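Local coordinates for DUF3256 domain-containing protein (Porphyromonas gingivalis W83, PDB 2P3P), which is of unknown function but can bind magnesium and is probably part of a membrane-anchored protein, at residues Cys93-Val98 with Met155-Ser160; Thr165-Gln170 with Pro190-Tyr195; Gly40-Phe45 with Phe61-Asn66. One frame throughout, in Å; residues are numbered along the deposited sequence.

Contact 1. Residues Cys93-Val98 with Met155-Ser160; sequences CVVTTV and MQVSLS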
loop_
_atom_site.group_PDB
_atom_site.type_symbol
_atom_site.label_atom_id
_atom_site.label_comp_id
_atom_site.label_asym_id
_atom_site.label_seq_id
_atom_site.Cartn_x
_atom_site.Cartn_y
_atom_site.Cartn_z
ATOM N N CYS A 93 0.380 6.246 -7.673
ATOM C CA CYS A 93 0.254 4.930 -7.079
ATOM C C CYS A 93 -0.188 5.127 -5.652
ATOM O O CYS A 93 0.449 5.897 -4.907
ATOM C CB CYS A 93 1.608 4.210 -7.108
ATOM S SG CYS A 93 1.551 2.535 -6.314
ATOM N N VAL A 94 -1.293 4.468 -5.264
ATOM C CA VAL A 94 -1.855 4.685 -3.945
ATOM C C VAL A 94 -1.986 3.303 -3.364
ATOM O O VAL A 94 -2.516 2.405 -4.014
ATOM C CB VAL A 94 -3.234 5.424 -3.949
ATOM C CG1 VAL A 94 -3.688 5.751 -2.511
ATOM C CG2 VAL A 94 -3.168 6.704 -4.741
ATOM N N VAL A 95 -1.454 3.126 -2.162
ATOM C CA VAL A 95 -1.502 1.841 -1.491
ATOM C C VAL A 95 -2.324 2.066 -0.230
ATOM O O VAL A 95 -1.973 2.895 0.626
ATOM C CB VAL A 95 -0.077 1.285 -1.125
ATOM C CG1 VAL A 95 -0.189 -0.093 -0.466
ATOM C CG2 VAL A 95 0.829 1.219 -2.320
ATOM N N THR A 96 -3.416 1.329 -0.126
ATOM C CA THR A 96 -4.362 1.519 0.976
ATOM C C THR A 96 -4.421 0.214 1.738
ATOM O O THR A 96 -4.746 -0.846 1.150
ATOM C CB THR A 96 -5.761 1.921 0.500
ATOM O OG1 THR A 96 -5.705 3.095 -0.319
ATOM C CG2 THR A 96 -6.683 2.188 1.723
ATOM N N THR A 97 -4.118 0.279 3.032
ATOM C CA THR A 97 -3.904 -0.889 3.846
ATOM C C THR A 97 -4.763 -0.856 5.096
ATOM O O THR A 97 -4.583 0.017 5.983
ATOM C CB THR A 97 -2.405 -1.028 4.289
ATOM O OG1 THR A 97 -1.523 -0.991 3.168
ATOM C CG2 THR A 97 -2.215 -2.326 5.057
ATOM N N VAL A 98 -5.700 -1.797 5.192
ATOM C CA VAL A 98 -6.438 -1.969 6.467
ATOM C C VAL A 98 -5.450 -2.637 7.449
ATOM O O VAL A 98 -4.652 -3.488 7.051
ATOM C CB VAL A 98 -7.735 -2.782 6.280
ATOM C CG1 VAL A 98 -8.598 -2.144 5.231
ATOM C CG2 VAL A 98 -7.410 -4.190 5.883
HETATM N N MSE A 155 -2.110 -10.002 2.349
HETATM C CA MSE A 155 -0.762 -9.505 2.118
HETATM C C MSE A 155 -0.714 -7.995 2.351
HETATM O O MSE A 155 -1.612 -7.236 1.952
HETATM C CB MSE A 155 -0.247 -9.838 0.695
HETATM C CG MSE A 155 -0.192 -11.333 0.379
HETATM SE SE MSE A 155 -0.002 -11.629 -1.531
HETATM C CE MSE A 155 -0.485 -13.571 -1.613
ATOM N N GLN A 156 0.338 -7.567 3.036
ATOM C CA GLN A 156 0.567 -6.160 3.324
ATOM C C GLN A 156 1.708 -5.623 2.450
ATOM O O GLN A 156 2.822 -6.172 2.417
ATOM C CB GLN A 156 0.945 -5.977 4.810
ATOM C CG GLN A 156 1.172 -4.505 5.178
ATOM C CD GLN A 156 1.329 -4.294 6.667
ATOM O OE1 GLN A 156 1.535 -5.260 7.437
ATOM N NE2 GLN A 156 1.319 -3.051 7.068
ATOM N N VAL A 157 1.413 -4.548 1.738
ATOM C CA VAL A 157 2.378 -3.884 0.912
ATOM C C VAL A 157 2.947 -2.611 1.557
ATOM O O VAL A 157 2.216 -1.845 2.165
ATOM C CB VAL A 157 1.690 -3.494 -0.383
ATOM C CG1 VAL A 157 2.605 -2.658 -1.260
ATOM C CG2 VAL A 157 1.186 -4.791 -1.130
ATOM N N SER A 158 4.249 -2.414 1.371
ATOM C CA SER A 158 4.940 -1.148 1.712
ATOM C C SER A 158 5.684 -0.599 0.485
ATOM O O SER A 158 6.688 -1.153 0.063
ATOM C CB SER A 158 5.960 -1.373 2.811
ATOM O OG SER A 158 6.443 -0.122 3.289
ATOM N N LEU A 159 5.178 0.471 -0.078
ATOM C CA LEU A 159 5.920 1.193 -1.139
ATOM C C LEU A 159 7.015 2.032 -0.480
ATOM O O LEU A 159 6.791 2.721 0.547
ATOM C CB LEU A 159 4.908 2.062 -1.908
ATOM C CG LEU A 159 5.422 2.893 -3.053
ATOM C CD1 LEU A 159 6.052 2.020 -4.129
ATOM C CD2 LEU A 159 4.218 3.701 -3.585
ATOM N N SER A 160 8.228 1.961 -1.023
ATOM C CA SER A 160 9.313 2.815 -0.547
ATOM C C SER A 160 8.989 4.310 -0.633
ATOM O O SER A 160 8.276 4.793 -1.537
ATOM C CB SER A 160 10.626 2.535 -1.294
ATOM O OG SER A 160 11.707 3.373 -0.807
#

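Contact 2. Residues Thr165-Gln170 with Pro190-Tyr195; sequences TLSIRQ and PEPLVY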
loop_
_atom_site.group_PDB
_atom_site.type_symbol
_atom_site.label_atom_id
_atom_site.label_comp_id
_atom_site.label_asym_id
_atom_site.label_seq_id
_atom_site.Cartn_x
_atom_site.Cartn_y
_atom_site.Cartn_z
ATOM N N THR A 165 10.445 1.203 -5.557
ATOM C CA THR A 165 10.432 -0.183 -5.148
ATOM C C THR A 165 9.351 -0.358 -4.088
ATOM O O THR A 165 8.978 0.605 -3.399
ATOM C CB THR A 165 11.815 -0.629 -4.591
ATOM O OG1 THR A 165 12.141 0.078 -3.375
ATOM C CG2 THR A 165 12.936 -0.398 -5.618
ATOM N N LEU A 166 8.895 -1.594 -3.933
ATOM C CA LEU A 166 7.910 -1.969 -2.901
ATOM C C LEU A 166 8.245 -3.349 -2.411
ATOM O O LEU A 166 8.912 -4.116 -3.131
ATOM C CB LEU A 166 6.469 -1.908 -3.412
ATOM C CG LEU A 166 5.888 -2.927 -4.403
ATOM C CD1 LEU A 166 5.666 -4.305 -3.802
ATOM C CD2 LEU A 166 4.525 -2.386 -4.954
ATOM N N SER A 167 7.795 -3.640 -1.184
ATOM C CA SER A 167 7.943 -4.918 -0.547
ATOM C C SER A 167 6.551 -5.398 -0.142
ATOM O O SER A 167 5.671 -4.599 0.193
ATOM C CB SER A 167 8.862 -4.749 0.670
ATOM O OG SER A 167 9.166 -5.949 1.306
ATOM N N ILE A 168 6.305 -6.690 -0.262
ATOM C CA ILE A 168 5.000 -7.258 0.095
ATOM C C ILE A 168 5.223 -8.481 0.961
ATOM O O ILE A 168 6.031 -9.352 0.615
ATOM C CB ILE A 168 4.131 -7.541 -1.173
ATOM C CG1 ILE A 168 2.691 -7.993 -0.809
ATOM C CG2 ILE A 168 4.892 -8.508 -2.171
ATOM C CD1 ILE A 168 1.786 -8.139 -2.054
ATOM N N ARG A 169 4.487 -8.555 2.067
ATOM C CA ARG A 169 4.626 -9.602 3.056
ATOM C C ARG A 169 3.268 -10.285 3.172
ATOM O O ARG A 169 2.230 -9.602 3.172
ATOM C CB ARG A 169 5.070 -9.052 4.419
ATOM C CG ARG A 169 4.112 -8.097 5.071
ATOM C CD ARG A 169 4.627 -7.469 6.374
ATOM N NE ARG A 169 5.874 -6.715 6.184
ATOM C CZ ARG A 169 6.822 -6.585 7.119
ATOM N NH1 ARG A 169 6.677 -7.121 8.318
ATOM N NH2 ARG A 169 7.912 -5.896 6.863
ATOM N N GLN A 170 3.273 -11.616 3.180
ATOM C CA GLN A 170 2.071 -12.347 3.531
ATOM C C GLN A 170 1.779 -12.154 5.008
ATOM O O GLN A 170 2.673 -12.147 5.859
ATOM C CB GLN A 170 2.090 -13.836 3.080
ATOM C CG GLN A 170 3.208 -14.741 3.666
ATOM C CD GLN A 170 2.901 -15.222 5.071
ATOM O OE1 GLN A 170 1.756 -15.177 5.504
ATOM N NE2 GLN A 170 3.931 -15.583 5.812
ATOM N N PRO A 190 7.986 -15.971 6.222
ATOM C CA PRO A 190 7.608 -14.600 6.542
ATOM C C PRO A 190 8.417 -13.573 5.769
ATOM O O PRO A 190 8.135 -12.369 5.879
ATOM C CB PRO A 190 7.919 -14.502 8.037
ATOM C CG PRO A 190 9.082 -15.414 8.232
ATOM C CD PRO A 190 9.024 -16.468 7.134
ATOM N N GLU A 191 9.419 -14.000 5.004
ATOM C CA GLU A 191 10.246 -13.026 4.285
ATOM C C GLU A 191 9.449 -12.244 3.212
ATOM O O GLU A 191 8.772 -12.826 2.373
ATOM C CB GLU A 191 11.415 -13.708 3.596
ATOM C CG GLU A 191 12.567 -12.788 3.286
ATOM C CD GLU A 191 13.257 -12.250 4.537
ATOM O OE1 GLU A 191 13.177 -12.919 5.604
ATOM O OE2 GLU A 191 13.874 -11.165 4.455
ATOM N N PRO A 192 9.535 -10.921 3.236
ATOM C CA PRO A 192 8.808 -10.152 2.202
ATOM C C PRO A 192 9.403 -10.306 0.848
ATOM O O PRO A 192 10.607 -10.541 0.763
ATOM C CB PRO A 192 8.966 -8.703 2.690
ATOM C CG PRO A 192 9.262 -8.822 4.130
ATOM C CD PRO A 192 10.126 -10.017 4.246
ATOM N N LEU A 193 8.578 -10.162 -0.197
ATOM C CA LEU A 193 9.050 -10.168 -1.599
ATOM C C LEU A 193 9.220 -8.739 -2.090
ATOM O O LEU A 193 8.355 -7.924 -1.865
ATOM C CB LEU A 193 8.038 -10.867 -2.526
ATOM C CG LEU A 193 7.565 -12.255 -2.039
ATOM C CD1 LEU A 193 6.409 -12.776 -2.899
ATOM C CD2 LEU A 193 8.698 -13.248 -1.963
ATOM N N VAL A 194 10.295 -8.465 -2.813
ATOM C CA VAL A 194 10.580 -7.130 -3.316
ATOM C C VAL A 194 10.383 -7.026 -4.841
ATOM O O VAL A 194 10.801 -7.918 -5.592
ATOM C CB VAL A 194 12.026 -6.717 -2.955
ATOM C CG1 VAL A 194 12.397 -5.327 -3.544
ATOM C CG2 VAL A 194 12.215 -6.726 -1.437
ATOM N N TYR A 195 9.812 -5.881 -5.245
ATOM C CA TYR A 195 9.513 -5.512 -6.623
ATOM C C TYR A 195 10.089 -4.111 -6.899
ATOM O O TYR A 195 10.141 -3.233 -6.032
ATOM C CB TYR A 195 7.986 -5.501 -6.809
ATOM C CG TYR A 195 7.290 -6.864 -6.842
ATOM C CD1 TYR A 195 6.836 -7.379 -8.042
ATOM C CD2 TYR A 195 7.010 -7.592 -5.661
ATOM C CE1 TYR A 195 6.225 -8.607 -8.106
ATOM C CE2 TYR A 195 6.380 -8.821 -5.700
ATOM C CZ TYR A 195 5.962 -9.334 -6.914
ATOM O OH TYR A 195 5.337 -10.567 -7.004
HETATM O O HOH W 1 6.066 -12.537 3.653
HETATM O O HOH W 2 5.270 -12.438 6.279
#

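Contact 3. Residues Gly40-Phe45 with Phe61-Asn66; sequences GHLSGF and FLLNRN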
loop_
_atom_site.group_PDB
_atom_site.type_symbol
_atom_site.label_atom_id
_atom_site.label_comp_id
_atom_site.label_asym_id
_atom_site.label_seq_id
_atom_site.Cartn_x
_atom_site.Cartn_y
_atom_site.Cartn_z
ATOM N N GLY A 40 2.158 24.936 3.869
ATOM C CA GLY A 40 2.956 25.603 2.822
ATOM C C GLY A 40 3.410 24.508 1.872
ATOM O O GLY A 40 2.935 23.400 1.964
ATOM N N HIS A 41 4.352 24.810 0.988
ATOM C CA HIS A 41 4.788 23.822 0.013
ATOM C C HIS A 41 5.407 22.578 0.684
ATOM O O HIS A 41 6.087 22.652 1.720
ATOM C CB HIS A 41 5.698 24.463 -1.055
ATOM C CG HIS A 41 4.952 25.342 -2.019
ATOM N ND1 HIS A 41 5.447 26.543 -2.485
ATOM C CD2 HIS A 41 3.739 25.186 -2.608
ATOM C CE1 HIS A 41 4.583 27.081 -3.331
ATOM N NE2 HIS A 41 3.537 26.279 -3.418
ATOM N N LEU A 42 5.089 21.422 0.113
ATOM C CA LEU A 42 5.708 20.158 0.533
ATOM C C LEU A 42 7.162 20.060 0.078
ATOM O O LEU A 42 7.472 20.307 -1.077
ATOM C CB LEU A 42 4.928 18.986 -0.043
ATOM C CG LEU A 42 3.403 19.031 0.160
ATOM C CD1 LEU A 42 2.790 17.638 -0.076
ATOM C CD2 LEU A 42 3.032 19.609 1.514
ATOM N N SER A 43 8.034 19.678 1.009
ATOM C CA SER A 43 9.478 19.649 0.763
ATOM C C SER A 43 10.044 18.290 1.121
ATOM O O SER A 43 9.307 17.333 1.362
ATOM C CB SER A 43 10.176 20.706 1.604
ATOM O OG SER A 43 10.145 20.339 2.988
ATOM N N GLY A 44 11.372 18.205 1.225
ATOM C CA GLY A 44 12.006 16.976 1.673
ATOM C C GLY A 44 11.886 16.690 3.161
ATOM O O GLY A 44 12.261 15.592 3.624
ATOM N N PHE A 45 11.373 17.685 3.901
ATOM C CA PHE A 45 11.156 17.611 5.332
ATOM C C PHE A 45 9.688 17.289 5.504
ATOM O O PHE A 45 8.785 18.127 5.251
ATOM C CB PHE A 45 11.538 18.898 6.016
ATOM C CG PHE A 45 12.991 19.228 5.877
ATOM C CD1 PHE A 45 13.917 18.559 6.619
ATOM C CD2 PHE A 45 13.413 20.173 4.953
ATOM C CE1 PHE A 45 15.223 18.868 6.524
ATOM C CE2 PHE A 45 14.751 20.461 4.811
ATOM C CZ PHE A 45 15.665 19.791 5.584
ATOM N N PHE A 61 -1.613 13.110 8.930
ATOM C CA PHE A 61 -0.946 13.248 7.651
ATOM C C PHE A 61 0.558 13.363 7.845
ATOM O O PHE A 61 1.001 14.069 8.753
ATOM C CB PHE A 61 -1.426 14.523 6.948
ATOM C CG PHE A 61 -2.875 14.523 6.557
ATOM C CD1 PHE A 61 -3.264 14.066 5.312
ATOM C CD2 PHE A 61 -3.842 14.956 7.433
ATOM C CE1 PHE A 61 -4.602 14.073 4.951
ATOM C CE2 PHE A 61 -5.175 14.963 7.062
ATOM C CZ PHE A 61 -5.533 14.499 5.821
ATOM N N LEU A 62 1.318 12.637 7.022
ATOM C CA LEU A 62 2.705 12.923 6.760
ATOM C C LEU A 62 2.779 13.436 5.328
ATOM O O LEU A 62 2.453 12.712 4.410
ATOM C CB LEU A 62 3.583 11.682 6.910
ATOM C CG LEU A 62 3.635 11.090 8.321
ATOM C CD1 LEU A 62 4.551 9.876 8.307
ATOM C CD2 LEU A 62 4.092 12.119 9.340
ATOM N N LEU A 63 3.173 14.701 5.182
ATOM C CA LEU A 63 3.212 15.402 3.900
ATOM C C LEU A 63 4.667 15.665 3.497
ATOM O O LEU A 63 5.339 16.460 4.116
ATOM C CB LEU A 63 2.438 16.724 3.972
ATOM C CG LEU A 63 0.962 16.621 4.391
ATOM C CD1 LEU A 63 0.411 18.032 4.617
ATOM C CD2 LEU A 63 0.092 15.890 3.373
ATOM N N ASN A 64 5.114 14.982 2.450
ATOM C CA ASN A 64 6.451 15.147 1.911
ATOM C C ASN A 64 6.333 15.356 0.376
ATOM O O ASN A 64 5.379 14.920 -0.244
ATOM C CB ASN A 64 7.286 13.900 2.310
ATOM C CG ASN A 64 8.731 13.955 1.834
ATOM O OD1 ASN A 64 9.004 13.947 0.628
ATOM N ND2 ASN A 64 9.666 13.970 2.785
ATOM N N ARG A 65 7.303 16.071 -0.198
ATOM C CA ARG A 65 7.320 16.352 -1.646
ATOM C C ARG A 65 7.242 15.084 -2.490
ATOM O O ARG A 65 6.756 15.121 -3.634
ATOM C CB ARG A 65 8.574 17.157 -2.040
ATOM C CG ARG A 65 8.512 17.741 -3.459
ATOM C CD ARG A 65 9.866 18.186 -3.969
ATOM N NE ARG A 65 9.766 18.861 -5.265
ATOM C CZ ARG A 65 9.357 20.114 -5.424
ATOM N NH1 ARG A 65 9.051 20.865 -4.369
ATOM N NH2 ARG A 65 9.311 20.639 -6.644
ATOM N N ASN A 66 7.762 13.985 -1.950
ATOM C CA ASN A 66 7.778 12.709 -2.655
ATOM C C ASN A 66 6.870 11.607 -2.154
ATOM O O ASN A 66 6.797 10.560 -2.792
ATOM C CB ASN A 66 9.208 12.200 -2.758
ATOM C CG ASN A 66 10.074 13.144 -3.571
ATOM O OD1 ASN A 66 11.129 13.567 -3.115
ATOM N ND2 ASN A 66 9.611 13.494 -4.770
HETATM O O HOH W 3 6.924 18.851 3.511
#

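Contact 1. Residues Cys93-Val98 with Met155-Ser160
Strand 93-98 crosses over strand 155-159, and the two meet through their side chains, not through shared backbone bonds. The segment axes approach to 7.7 Å and run at 140° to one another, so the strands are roughly antiparallel. C93, V95 and T97 project from the first strand toward the second, whereas V94 and T96 point away from it.

The apolar part is carried by V95, which touches two residues at once. Its CG1 branch, anti to the backbone N, lies across the branched end of V157, with V95 CG1 3.9 Å from V157 CG1, and the two valines cross at about a right angle. Its other methyl, V95 CG2, reaches 4.2 Å from L159 CB. At one end of the row, C93 holds its thiol anti to the backbone N (chi1 178°) and sets SG 4.0 Å from L159 CD2. F79 also packs on L159, and L83, I107 and F109 line C93.

The mixed part lies at the other end. The methyl of T97, CG2, again anti to the backbone N, sits 4.0 Å from Q156 CG, crossing the extended glutamine chain almost perpendicularly. T97 OG1 points beside the backbone N and is hydrogen-bonded to S105 OG. That same S105 oxygen accepts a bond from V157 N, so one hydroxyl from neighbouring strand 104-111 bonds to both strands and probably helps hold the threonine rotamer.

Side chains meeting between strands of two different sheets are consistent with face-to-face packing of antiparallel β-sheets, as in a β-sandwich; here they seat the four-stranded sheet on the larger one.

Contact 2. Residues Thr165-Gln170 with Pro190-Tyr195
Strands 165-170 and 193-195 illustrate how an antiparallel pairing can be firm at one end and watery at the other. In the firm part, L166 with Y195 and I168 with L193 form hydrogen-bonded pairs. Y195 N to L166 O is 2.9 Å and nearly straight at 172°, while L193 N to I168 O is 2.8 Å. These four side chains share the buried face. L166 and Y195 lie side by side, with L166 CD1 4.0 Å from Y195 CB. The phenol ring then crosses I168 obliquely, its CE2 3.8 Å from I168 CG2, and W123 stacks with it edge-to-face.

The more open face carries S167 and V194, a non-hydrogen-bonded pair. S167 OG, anti to its backbone N, stands 3.1 Å from P192 CB, and the P192 ring places CG over one face of the R169 guanidinium. Beyond P192 direct pairing gives way to water: one molecule accepts from Q170 N at 3.0 Å, and another lies 2.6 Å from Q170 O, close also to P190 O. The bent Q170 side chain is anchored by T173 and S189. The arrangement is that of neighbouring central strands in a four-stranded antiparallel meander.

Contact 3. Residues Gly40-Phe45 with Phe61-Asn66
L42 leans obliquely across L63, and this crossing sets the inner side of the contact. With CG anti to the carbonyl carbon (chi1 -49°), L42 presents both methyls: CD2 rests 3.8 Å from L63 CB, while CD1 comes 3.8 Å from N64 O. L63 is enclosed further by F16, L35 and A39, so it lies between helices 11-18 and 29-39 and the large sheet, with L42 against it.

N64 is turned the other way, its CB pointing away from the loop, yet chi1 of -179° swings the amide back along it. The two ends of that amide do different work. OD1 accepts from N66 N at 2.9 Å, in the carbonyl plane and on a lone pair, which makes an Asx turn on the way to strand 67-72. ND2 bonds T46 OG1 and makes a weak bond of 3.2 Å to G44 O. In the loop, S43 makes an ST turn, its OG accepting from F45 N, so each of the two segments holds a turn closed by one of its own side chains.

Between these turns R65 N donates to S43 O at 2.8 Å, almost straight at 171° but from above the carbonyl plane. R65 itself stretches out alongside the loop, with CB 3.5 Å from L42 O. A water bridges the two segments, accepting from S43 N and donating to F45 O and L63 O.

From the N terminus, contact 3 comes first: 40-45 follows helix 29-39, and its return to 61-66 closes a short loop that contains strand 47-52 at the edge of the large sheet. Contact 1 closes a far longer excursion, in which the chain leaves strand 90-98, completes that sheet and passes through helix 141-146 before entering the small sheet. Contact 2 then closes the loop holding helix 181-184. The three follow in series, none nesting or crossing. Contacts 1 and 3 share the large sheet with centres about 19 Å apart, whereas contacts 1 and 2 touch, since strands 155-159 and 165-170 are neighbours.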